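Local coordinates for catalytic domain of the nuclear inclusion protein A (nia) (Tobacco etch virus, PDB 1LVM) that probably cleaves viral polyprotein as a chymotrypsin-like cysteine protease, here holding a bound product peptide, at residues Thr51-Phe56 against Gln82-Gly87; Arg88-Ile93 against Ser189-Phe194; Lys149-Thr154 against Asn182-Phe187. The protein carries 1 engineered substitution. One frame throughout, in Å; residues are numbered along the deposited sequence.

Overall arrangement
Interactions 1 and 2 sit side by side, with centres about 8 Å apart, and both reach the same antiparallel sheet, in which strands 81-84 and 91-94 are neighbours. Interaction 1 closes before interaction 2 opens, and they touch through probable backbone hydrogen bonds and through K53. Interaction 2 spans 95 residues to the loop leaving strand 185-189, so it joins this sheet to the second barrel. Interaction 3, nested inside that span, pairs barrel strands 147-150 and 185-189, about 20 Å, centre to centre, from interaction 1. H54 in interaction 1, D89 in interaction 2 and several residues of interaction 3 meet the bound peptide, consistent with a substrate site shared by both halves of a chymotrypsin-like fold.

Interaction 1: residues Thr51-Phe56 against Gln82-Gly87; sequences TNKHLF and QHLIDG
K53 and L84 mark the closest approach of the two backbones, with their CA atoms 7.4 Å apart, and no main-chain hydrogen bond crosses between them. Segment 51-56 leaves strand 48-51 and turns through a short 3-10 stretch at 53-55, in which L55 N bonds to N52 O and F56 N to K53 O. Segment 82-87 begins as strand and runs out into a turn. The gap is bridged by side chains. K53 sets CG anti to its backbone N (chi1 -163°), and a bend at chi3 places CE 4.2 Å from L84 CD2. Its NZ then donates to I85 O at 2.7 Å, approaching from above the carbonyl plane by 45°. The same NZ also bonds to R88 O and lies in cation-pi contact with W219, so the ammonium has two carbonyl acceptors and an aromatic partner; D86 OD1, 5.9 Å from K53 NZ, may add a longer-range attraction.

Both segments belong to the first of the two beta-barrel halves of the chymotrypsin-like fold. H54 follows K53 in the 3-10 turn and stacks on an aromatic side chain of the bound peptide; with D89 and C159 it probably forms the catalytic triad.

At the other end F56 and Q82 reach toward each other tip to tip. Q82 NE2 lies 3.5 Å above the F56 ring plane, over its centre, with the amide plane turned 73° from the ring. L55 CG covers the opposite face, offset toward the rim. The other end of the Q82 amide, OE1, accepts a hydrogen bond from W210 N.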
loop_
_atom_site.group_PDB
_atom_site.type_symbol
_atom_site.label_atom_id
_atom_site.label_comp_id
_atom_site.label_asym_id
_atom_site.label_seq_id
_atom_site.Cartn_x
_atom_site.Cartn_y
_atom_site.Cartn_z
ATOM N N THR A 51 -3.077 -1.436 3.995
ATOM C CA THR A 51 -1.943 -0.512 4.131
ATOM C C THR A 51 -0.737 -1.221 4.754
ATOM O O THR A 51 -0.742 -2.477 4.922
ATOM C CB THR A 51 -2.348 0.760 4.909
ATOM O OG1 THR A 51 -1.286 1.713 4.855
ATOM C CG2 THR A 51 -2.670 0.445 6.444
ATOM N N ASN A 52 0.293 -0.454 5.059
ATOM C CA ASN A 52 1.508 -1.074 5.624
ATOM C C ASN A 52 1.333 -1.402 7.108
ATOM O O ASN A 52 0.791 -0.603 7.852
ATOM C CB ASN A 52 2.681 -0.086 5.530
ATOM C CG ASN A 52 2.939 0.357 4.113
ATOM O OD1 ASN A 52 2.283 1.284 3.596
ATOM N ND2 ASN A 52 3.899 -0.302 3.464
ATOM N N LYS A 53 1.836 -2.556 7.542
ATOM C CA LYS A 53 1.776 -2.914 8.924
ATOM C C LYS A 53 2.580 -1.873 9.744
ATOM O O LYS A 53 2.208 -1.576 10.888
ATOM C CB LYS A 53 2.406 -4.327 9.080
ATOM C CG LYS A 53 2.076 -5.056 10.369
ATOM C CD LYS A 53 2.784 -6.419 10.435
ATOM C CE LYS A 53 2.025 -7.518 9.667
ATOM N NZ LYS A 53 2.851 -8.779 9.656
ATOM N N HIS A 54 3.645 -1.273 9.195
ATOM C CA HIS A 54 4.420 -0.354 10.020
ATOM C C HIS A 54 3.707 0.931 10.359
ATOM O O HIS A 54 4.200 1.726 11.117
ATOM C CB HIS A 54 5.836 -0.091 9.457
ATOM C CG HIS A 54 5.863 0.799 8.279
ATOM N ND1 HIS A 54 5.848 0.308 6.999
ATOM C CD2 HIS A 54 5.880 2.166 8.179
ATOM C CE1 HIS A 54 5.863 1.325 6.164
ATOM N NE2 HIS A 54 5.882 2.468 6.844
ATOM N N LEU A 55 2.535 1.136 9.790
ATOM C CA LEU A 55 1.727 2.297 10.184
ATOM C C LEU A 55 1.487 2.181 11.722
ATOM O O LEU A 55 1.275 3.179 12.429
ATOM C CB LEU A 55 0.350 2.183 9.484
ATOM C CG LEU A 55 -0.677 3.274 9.867
ATOM C CD1 LEU A 55 -0.093 4.677 9.627
ATOM C CD2 LEU A 55 -1.941 3.096 9.028
ATOM N N PHE A 56 1.426 0.943 12.183
ATOM C CA PHE A 56 1.142 0.652 13.605
ATOM C C PHE A 56 2.353 0.387 14.491
ATOM O O PHE A 56 2.275 -0.379 15.424
ATOM C CB PHE A 56 0.110 -0.495 13.702
ATOM C CG PHE A 56 -1.239 -0.070 13.244
ATOM C CD1 PHE A 56 -2.036 0.731 14.054
ATOM C CD2 PHE A 56 -1.702 -0.423 11.993
ATOM C CE1 PHE A 56 -3.304 1.172 13.614
ATOM C CE2 PHE A 56 -2.969 0.007 11.534
ATOM C CZ PHE A 56 -3.766 0.792 12.329
ATOM N N GLN A 82 -8.066 -4.904 13.171
ATOM C CA GLN A 82 -6.923 -5.122 12.297
ATOM C C GLN A 82 -6.776 -6.605 11.935
ATOM O O GLN A 82 -7.014 -7.509 12.775
ATOM C CB GLN A 82 -5.657 -4.749 13.057
ATOM C CG GLN A 82 -5.569 -3.317 13.575
ATOM C CD GLN A 82 -4.578 -3.254 14.752
ATOM O OE1 GLN A 82 -4.826 -3.934 15.766
ATOM N NE2 GLN A 82 -3.424 -2.514 14.608
ATOM N N HIS A 83 -6.381 -6.854 10.697
ATOM C CA HIS A 83 -6.077 -8.217 10.283
ATOM C C HIS A 83 -4.637 -8.199 9.781
ATOM O O HIS A 83 -4.275 -7.534 8.784
ATOM C CB HIS A 83 -7.010 -8.784 9.181
ATOM C CG HIS A 83 -6.519 -10.087 8.646
ATOM N ND1 HIS A 83 -7.084 -11.302 8.969
ATOM C CD2 HIS A 83 -5.503 -10.357 7.802
ATOM C CE1 HIS A 83 -6.437 -12.270 8.339
ATOM N NE2 HIS A 83 -5.469 -11.724 7.617
ATOM N N LEU A 84 -3.783 -8.916 10.479
ATOM C CA LEU A 84 -2.339 -8.951 10.122
ATOM C C LEU A 84 -2.022 -9.937 9.023
ATOM O O LEU A 84 -2.561 -11.024 9.029
ATOM C CB LEU A 84 -1.507 -9.392 11.356
ATOM C CG LEU A 84 -1.756 -8.592 12.626
ATOM C CD1 LEU A 84 -1.088 -9.249 13.873
ATOM C CD2 LEU A 84 -1.155 -7.285 12.394
ATOM N N ILE A 85 -1.134 -9.549 8.089
ATOM C CA ILE A 85 -0.669 -10.446 7.061
ATOM C C ILE A 85 0.718 -10.951 7.573
ATOM O O ILE A 85 1.734 -10.250 7.672
ATOM C CB ILE A 85 -0.461 -9.698 5.672
ATOM C CG1 ILE A 85 -1.742 -8.906 5.281
ATOM C CG2 ILE A 85 -0.119 -10.755 4.569
ATOM C CD1 ILE A 85 -2.915 -9.791 4.985
ATOM N N ASP A 86 0.707 -12.206 7.960
ATOM C CA ASP A 86 1.856 -12.891 8.523
ATOM C C ASP A 86 3.163 -12.684 7.750
ATOM O O ASP A 86 3.234 -12.936 6.543
ATOM C CB ASP A 86 1.496 -14.403 8.524
ATOM C CG ASP A 86 2.137 -15.177 9.652
ATOM O OD1 ASP A 86 3.027 -14.630 10.329
ATOM O OD2 ASP A 86 1.734 -16.346 9.856
ATOM N N GLY A 87 4.185 -12.223 8.439
ATOM C CA GLY A 87 5.492 -12.088 7.824
ATOM C C GLY A 87 5.698 -11.036 6.760
ATOM O O GLY A 87 6.786 -11.001 6.209
#

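Interaction 2: residues Arg88-Ile93 against Ser189-Phe194; sequences RDMIII and SVPKNF
R88 and M90 reach segment 189-194 by different torsions. R88 sets CG anti to its carbonyl carbon, and the chain runs extended from CG to NE, whereas M90 sets CG anti to the backbone N (chi1 -168°) and bends only at chi3, which places CE 4.0 Å from S189 O. The guanidinium meets S189 side-on. NH2 donates to S189 OG at 2.9 Å with an N-H...O angle of 153°. NE divides its single hydrogen between S189 O at 3.0 Å, tilted out of the guanidinium plane, and S189 OG at 3.3 Å, which lies close to that plane. S189 OG, at the chi1 that tucks it between backbone N and carbonyl carbon, is also hydrogen-bonded to G145 O and I146 O. Over one face of the guanidinium sits P191 CB, 3.6 Å above the plane and offset toward the rim.

Beyond the arginine the contact turns apolar and buried. A type II beta turn from P191 to F194 folds the chain back, so that M90 SD touches both residues: it is 4.1 Å from P191 CD and makes an oblique Met-aromatic contact with F194, 4.5 Å from the ring centroid. I92 CD1 meets F194 CE1 tip to tip. F194 opens helix 194-199, and its ring also packs edge-to-face on F108. The contact thus ties strand 91-94 of the first half of the fold to the segment leaving strand 185-189 of the barrel. Across it the arginine charge is taken up by the neutral hydroxyl and carbonyl of one residue, S189; segment 189-194 brings no carboxylate to it.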
loop_
_atom_site.group_PDB
_atom_site.type_symbol
_atom_site.label_atom_id
_atom_site.label_comp_id
_atom_site.label_asym_id
_atom_site.label_seq_id
_atom_site.Cartn_x
_atom_site.Cartn_y
_atom_site.Cartn_z
ATOM N N ARG A 88 4.698 -10.186 6.500
ATOM C CA ARG A 88 4.743 -9.121 5.428
ATOM C C ARG A 88 4.438 -7.761 6.072
ATOM O O ARG A 88 3.757 -7.683 7.095
ATOM C CB ARG A 88 3.617 -9.316 4.360
ATOM C CG ARG A 88 3.907 -10.445 3.339
ATOM C CD ARG A 88 2.797 -10.713 2.332
ATOM N NE ARG A 88 3.335 -11.228 1.028
ATOM C CZ ARG A 88 3.587 -12.503 0.809
ATOM N NH1 ARG A 88 3.357 -13.359 1.778
ATOM N NH2 ARG A 88 4.041 -12.937 -0.372
ATOM N N ASP A 89 4.912 -6.693 5.444
ATOM C CA ASP A 89 4.581 -5.343 5.908
ATOM C C ASP A 89 3.210 -4.998 5.325
ATOM O O ASP A 89 3.065 -4.015 4.531
ATOM C CB ASP A 89 5.629 -4.352 5.388
ATOM C CG ASP A 89 5.339 -2.898 5.778
ATOM O OD1 ASP A 89 4.737 -2.655 6.865
ATOM O OD2 ASP A 89 5.717 -2.001 4.951
ATOM N N MET A 90 2.191 -5.712 5.749
ATOM C CA MET A 90 0.839 -5.447 5.241
ATOM C C MET A 90 -0.206 -5.719 6.290
ATOM O O MET A 90 -0.104 -6.701 7.053
ATOM C CB MET A 90 0.532 -6.332 3.975
ATOM C CG MET A 90 -0.773 -5.881 3.228
ATOM S SD MET A 90 -1.152 -6.923 1.810
ATOM C CE MET A 90 -0.077 -6.076 0.643
ATOM N N ILE A 91 -1.222 -4.874 6.361
ATOM C CA ILE A 91 -2.240 -5.122 7.392
ATOM C C ILE A 91 -3.558 -4.639 6.815
ATOM O O ILE A 91 -3.567 -3.811 5.905
ATOM C CB ILE A 91 -1.864 -4.258 8.681
ATOM C CG1 ILE A 91 -2.741 -4.630 9.926
ATOM C CG2 ILE A 91 -1.984 -2.731 8.392
ATOM C CD1 ILE A 91 -2.228 -3.917 11.188
ATOM N N ILE A 92 -4.667 -5.183 7.297
ATOM C CA ILE A 92 -5.960 -4.635 6.786
ATOM C C ILE A 92 -6.688 -4.038 7.961
ATOM O O ILE A 92 -6.795 -4.674 9.002
ATOM C CB ILE A 92 -6.868 -5.708 6.173
ATOM C CG1 ILE A 92 -6.102 -6.494 5.121
ATOM C CG2 ILE A 92 -8.161 -5.037 5.593
ATOM C CD1 ILE A 92 -6.857 -7.776 4.625
ATOM N N ILE A 93 -7.109 -2.788 7.813
ATOM C CA ILE A 93 -7.896 -2.084 8.857
ATOM C C ILE A 93 -9.362 -2.170 8.500
ATOM O O ILE A 93 -9.737 -1.931 7.318
ATOM C CB ILE A 93 -7.567 -0.621 8.809
ATOM C CG1 ILE A 93 -6.087 -0.422 9.091
ATOM C CG2 ILE A 93 -8.402 0.179 9.800
ATOM C CD1 ILE A 93 -5.683 1.057 8.846
ATOM N N SER A 189 4.727 -7.676 -1.534
ATOM C CA SER A 189 3.864 -8.384 -2.427
ATOM C C SER A 189 2.477 -8.762 -1.846
ATOM O O SER A 189 2.286 -8.992 -0.626
ATOM C CB SER A 189 4.548 -9.673 -2.919
ATOM O OG SER A 189 4.774 -10.562 -1.819
ATOM N N VAL A 190 1.491 -8.780 -2.736
ATOM C CA VAL A 190 0.154 -9.234 -2.379
ATOM C C VAL A 190 0.390 -10.740 -2.126
ATOM O O VAL A 190 1.007 -11.413 -2.984
ATOM C CB VAL A 190 -0.809 -9.075 -3.607
ATOM C CG1 VAL A 190 -2.023 -10.067 -3.512
ATOM C CG2 VAL A 190 -1.272 -7.563 -3.677
ATOM N N PRO A 191 -0.111 -11.283 -0.982
ATOM C CA PRO A 191 0.062 -12.693 -0.696
ATOM C C PRO A 191 -0.855 -13.603 -1.498
ATOM O O PRO A 191 -1.882 -13.193 -2.057
ATOM C CB PRO A 191 -0.210 -12.799 0.810
ATOM C CG PRO A 191 -1.333 -11.710 1.043
ATOM C CD PRO A 191 -0.959 -10.586 0.038
ATOM N N LYS A 192 -0.559 -14.880 -1.490
ATOM C CA LYS A 192 -1.437 -15.827 -2.190
ATOM C C LYS A 192 -2.873 -15.787 -1.627
ATOM O O LYS A 192 -3.075 -15.595 -0.418
ATOM C CB LYS A 192 -0.857 -17.227 -1.999
ATOM C CG LYS A 192 -1.616 -18.293 -2.665
ATOM C CD LYS A 192 -0.962 -19.645 -2.306
ATOM C CE LYS A 192 -1.599 -20.818 -3.027
ATOM N NZ LYS A 192 -1.525 -20.646 -4.499
ATOM N N ASN A 193 -3.852 -15.951 -2.520
ATOM C CA ASN A 193 -5.281 -15.984 -2.194
ATOM C C ASN A 193 -5.794 -14.760 -1.433
ATOM O O ASN A 193 -6.670 -14.825 -0.531
ATOM C CB ASN A 193 -5.605 -17.290 -1.474
ATOM C CG ASN A 193 -5.377 -18.516 -2.382
ATOM O OD1 ASN A 193 -5.390 -18.392 -3.611
ATOM N ND2 ASN A 193 -5.135 -19.679 -1.788
ATOM N N PHE A 194 -5.268 -13.610 -1.835
ATOM C CA PHE A 194 -5.681 -12.368 -1.182
ATOM C C PHE A 194 -7.125 -12.040 -1.472
ATOM O O PHE A 194 -7.803 -11.506 -0.613
ATOM C CB PHE A 194 -4.715 -11.229 -1.630
ATOM C CG PHE A 194 -4.762 -9.981 -0.770
ATOM C CD1 PHE A 194 -4.494 -10.014 0.599
ATOM C CD2 PHE A 194 -5.118 -8.747 -1.358
ATOM C CE1 PHE A 194 -4.568 -8.858 1.407
ATOM C CE2 PHE A 194 -5.201 -7.562 -0.572
ATOM C CZ PHE A 194 -4.934 -7.596 0.787
#

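Interaction 3: residues Lys149-Thr154 against Asn182-Phe187; sequences KHWIQT and NTNNYF
K149 faces Y186 as an antiparallel non-hydrogen-bonded pair, their CA atoms 4.6 Å apart; the side chains run side by side, with K149 CG at Y186 CE2, and K149 CA makes a CA-H...O contact with N185 O. At H150 the pairing becomes hydrogen-bonded: H150 N donates to N185 O at 3.0 Å, and N185 N returns only a weak bond to H150 O. H150 CG sits between the backbone N and the carbonyl carbon (chi1 82°), and the ring carries N185 CB over one face in a CH-pi contact, 3.3 Å above its plane and toward the rim. Its ND1 lies at the edge of the F187 ring, buried without a polar partner in the model, while NE2 gives a weak bond to I152 O.

These are neighbouring strands of the second chymotrypsin-like barrel, and the bound peptide contacts 182-187: N184 ND2 and Y186 OH each bond to an acidic peptide side chain. W151 lies beside N184, its indole at 87° to the amide. Water 1 joins them, accepting from W151 NE1 and donating to N184 OD1, each at 2.8 Å. I152 O lies 2.9 Å from N185 OD1, but both are acceptors and no bond joins them. At T154 a second water takes the backbone N-H at 3.0 Å and donates to N185 OD1 at 3.2 Å; T154 OG1 bonds weakly to the peptide.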
loop_
_atom_site.group_PDB
_atom_site.type_symbol
_atom_site.label_atom_id
_atom_site.label_comp_id
_atom_site.label_asym_id
_atom_site.label_seq_id
_atom_site.Cartn_x
_atom_site.Cartn_y
_atom_site.Cartn_z
ATOM N N LYS A 149 11.541 -6.297 -5.687
ATOM C CA LYS A 149 12.288 -5.121 -6.096
ATOM C C LYS A 149 11.573 -4.349 -7.193
ATOM O O LYS A 149 10.939 -4.935 -8.080
ATOM C CB LYS A 149 13.662 -5.568 -6.698
ATOM C CG LYS A 149 14.592 -6.440 -5.766
ATOM C CD LYS A 149 15.988 -6.850 -6.509
ATOM C CE LYS A 149 16.940 -7.819 -5.746
ATOM N NZ LYS A 149 18.144 -8.321 -6.600
ATOM N N HIS A 150 11.734 -3.029 -7.168
ATOM C CA HIS A 150 11.186 -2.240 -8.241
ATOM C C HIS A 150 12.120 -1.061 -8.389
ATOM O O HIS A 150 12.871 -0.752 -7.455
ATOM C CB HIS A 150 9.694 -1.839 -7.987
ATOM C CG HIS A 150 9.502 -0.639 -7.108
ATOM N ND1 HIS A 150 9.051 -0.738 -5.798
ATOM C CD2 HIS A 150 9.693 0.682 -7.350
ATOM C CE1 HIS A 150 8.980 0.481 -5.273
ATOM N NE2 HIS A 150 9.366 1.360 -6.197
ATOM N N TRP A 151 12.138 -0.445 -9.595
ATOM C CA TRP A 151 13.012 0.695 -9.831
ATOM C C TRP A 151 12.271 1.996 -10.161
ATOM O O TRP A 151 12.682 2.777 -11.015
ATOM C CB TRP A 151 14.032 0.315 -10.935
ATOM C CG TRP A 151 14.978 -0.742 -10.458
ATOM C CD1 TRP A 151 16.197 -0.540 -9.894
ATOM C CD2 TRP A 151 14.772 -2.184 -10.453
ATOM N NE1 TRP A 151 16.766 -1.748 -9.536
ATOM C CE2 TRP A 151 15.921 -2.767 -9.873
ATOM C CE3 TRP A 151 13.746 -3.017 -10.872
ATOM C CZ2 TRP A 151 16.069 -4.134 -9.714
ATOM C CZ3 TRP A 151 13.895 -4.399 -10.708
ATOM C CH2 TRP A 151 15.047 -4.935 -10.136
ATOM N N ILE A 152 11.156 2.229 -9.479
ATOM C CA ILE A 152 10.426 3.488 -9.650
ATOM C C ILE A 152 10.808 4.503 -8.590
ATOM O O ILE A 152 10.741 4.197 -7.411
ATOM C CB ILE A 152 8.923 3.218 -9.586
ATOM C CG1 ILE A 152 8.595 2.231 -10.712
ATOM C CG2 ILE A 152 8.132 4.557 -9.652
ATOM C CD1 ILE A 152 7.188 1.529 -10.625
ATOM N N GLN A 153 11.167 5.728 -8.988
ATOM C CA GLN A 153 11.565 6.743 -8.003
ATOM C C GLN A 153 10.386 7.046 -7.095
ATOM O O GLN A 153 9.313 7.325 -7.561
ATOM C CB GLN A 153 11.963 8.023 -8.710
ATOM C CG GLN A 153 13.398 8.218 -8.877
ATOM C CD GLN A 153 13.686 9.676 -8.836
ATOM O OE1 GLN A 153 13.082 10.442 -9.580
ATOM N NE2 GLN A 153 14.589 10.090 -7.951
ATOM N N THR A 154 10.576 6.955 -5.795
ATOM C CA THR A 154 9.471 7.216 -4.898
ATOM C C THR A 154 9.976 8.244 -3.894
ATOM O O THR A 154 11.150 8.230 -3.542
ATOM C CB THR A 154 9.101 5.968 -4.119
ATOM O OG1 THR A 154 10.195 5.638 -3.257
ATOM C CG2 THR A 154 8.879 4.812 -5.031
ATOM N N ASN A 182 18.721 4.957 -1.319
ATOM C CA ASN A 182 17.578 5.154 -2.194
ATOM C C ASN A 182 17.912 4.751 -3.613
ATOM O O ASN A 182 17.457 5.380 -4.569
ATOM C CB ASN A 182 17.102 6.609 -2.163
ATOM C CG ASN A 182 16.554 7.000 -0.822
ATOM O OD1 ASN A 182 17.284 7.476 0.052
ATOM N ND2 ASN A 182 15.259 6.766 -0.628
ATOM N N THR A 183 18.725 3.708 -3.763
ATOM C CA THR A 183 19.057 3.232 -5.103
ATOM C C THR A 183 18.272 1.940 -5.478
ATOM O O THR A 183 18.189 1.566 -6.667
ATOM C CB THR A 183 20.538 2.941 -5.198
ATOM O OG1 THR A 183 20.885 2.023 -4.156
ATOM C CG2 THR A 183 21.340 4.239 -5.033
ATOM N N ASN A 184 17.760 1.207 -4.484
ATOM C CA ASN A 184 16.945 -0.009 -4.810
ATOM C C ASN A 184 15.651 0.111 -3.993
ATOM O O ASN A 184 15.761 0.333 -2.818
ATOM C CB ASN A 184 17.622 -1.277 -4.354
ATOM C CG ASN A 184 18.833 -1.558 -5.140
ATOM O OD1 ASN A 184 18.840 -1.386 -6.357
ATOM N ND2 ASN A 184 19.875 -1.985 -4.469
ATOM N N ASN A 185 14.496 -0.094 -4.617
ATOM C CA ASN A 185 13.209 0.060 -3.908
ATOM C C ASN A 185 12.552 -1.299 -3.754
ATOM O O ASN A 185 12.830 -2.229 -4.522
ATOM C CB ASN A 185 12.310 1.046 -4.656
ATOM C CG ASN A 185 12.774 2.513 -4.475
ATOM O OD1 ASN A 185 12.483 3.389 -5.297
ATOM N ND2 ASN A 185 13.492 2.769 -3.402
ATOM N N TYR A 186 11.706 -1.419 -2.741
ATOM C CA TYR A 186 11.067 -2.676 -2.450
ATOM C C TYR A 186 9.577 -2.494 -2.106
ATOM O O TYR A 186 9.223 -1.584 -1.369
ATOM C CB TYR A 186 11.744 -3.327 -1.229
ATOM C CG TYR A 186 13.239 -3.725 -1.497
ATOM C CD1 TYR A 186 14.284 -2.781 -1.360
ATOM C CD2 TYR A 186 13.560 -5.003 -1.892
ATOM C CE1 TYR A 186 15.616 -3.139 -1.623
ATOM C CE2 TYR A 186 14.913 -5.374 -2.170
ATOM C CZ TYR A 186 15.918 -4.439 -2.028
ATOM O OH TYR A 186 17.240 -4.841 -2.294
ATOM N N PHE A 187 8.748 -3.376 -2.659
ATOM C CA PHE A 187 7.343 -3.325 -2.280
ATOM C C PHE A 187 6.996 -4.659 -1.619
ATOM O O PHE A 187 7.659 -5.689 -1.805
ATOM C CB PHE A 187 6.436 -3.018 -3.516
ATOM C CG PHE A 187 6.308 -4.122 -4.550
ATOM C CD1 PHE A 187 5.379 -5.121 -4.434
ATOM C CD2 PHE A 187 7.107 -4.075 -5.741
ATOM C CE1 PHE A 187 5.216 -6.071 -5.479
ATOM C CE2 PHE A 187 6.956 -4.984 -6.764
ATOM C CZ PHE A 187 6.005 -5.999 -6.650
HETATM O O HOH W 1 19.355 -2.671 -8.826
HETATM O O HOH W 2 13.373 6.480 -4.857
#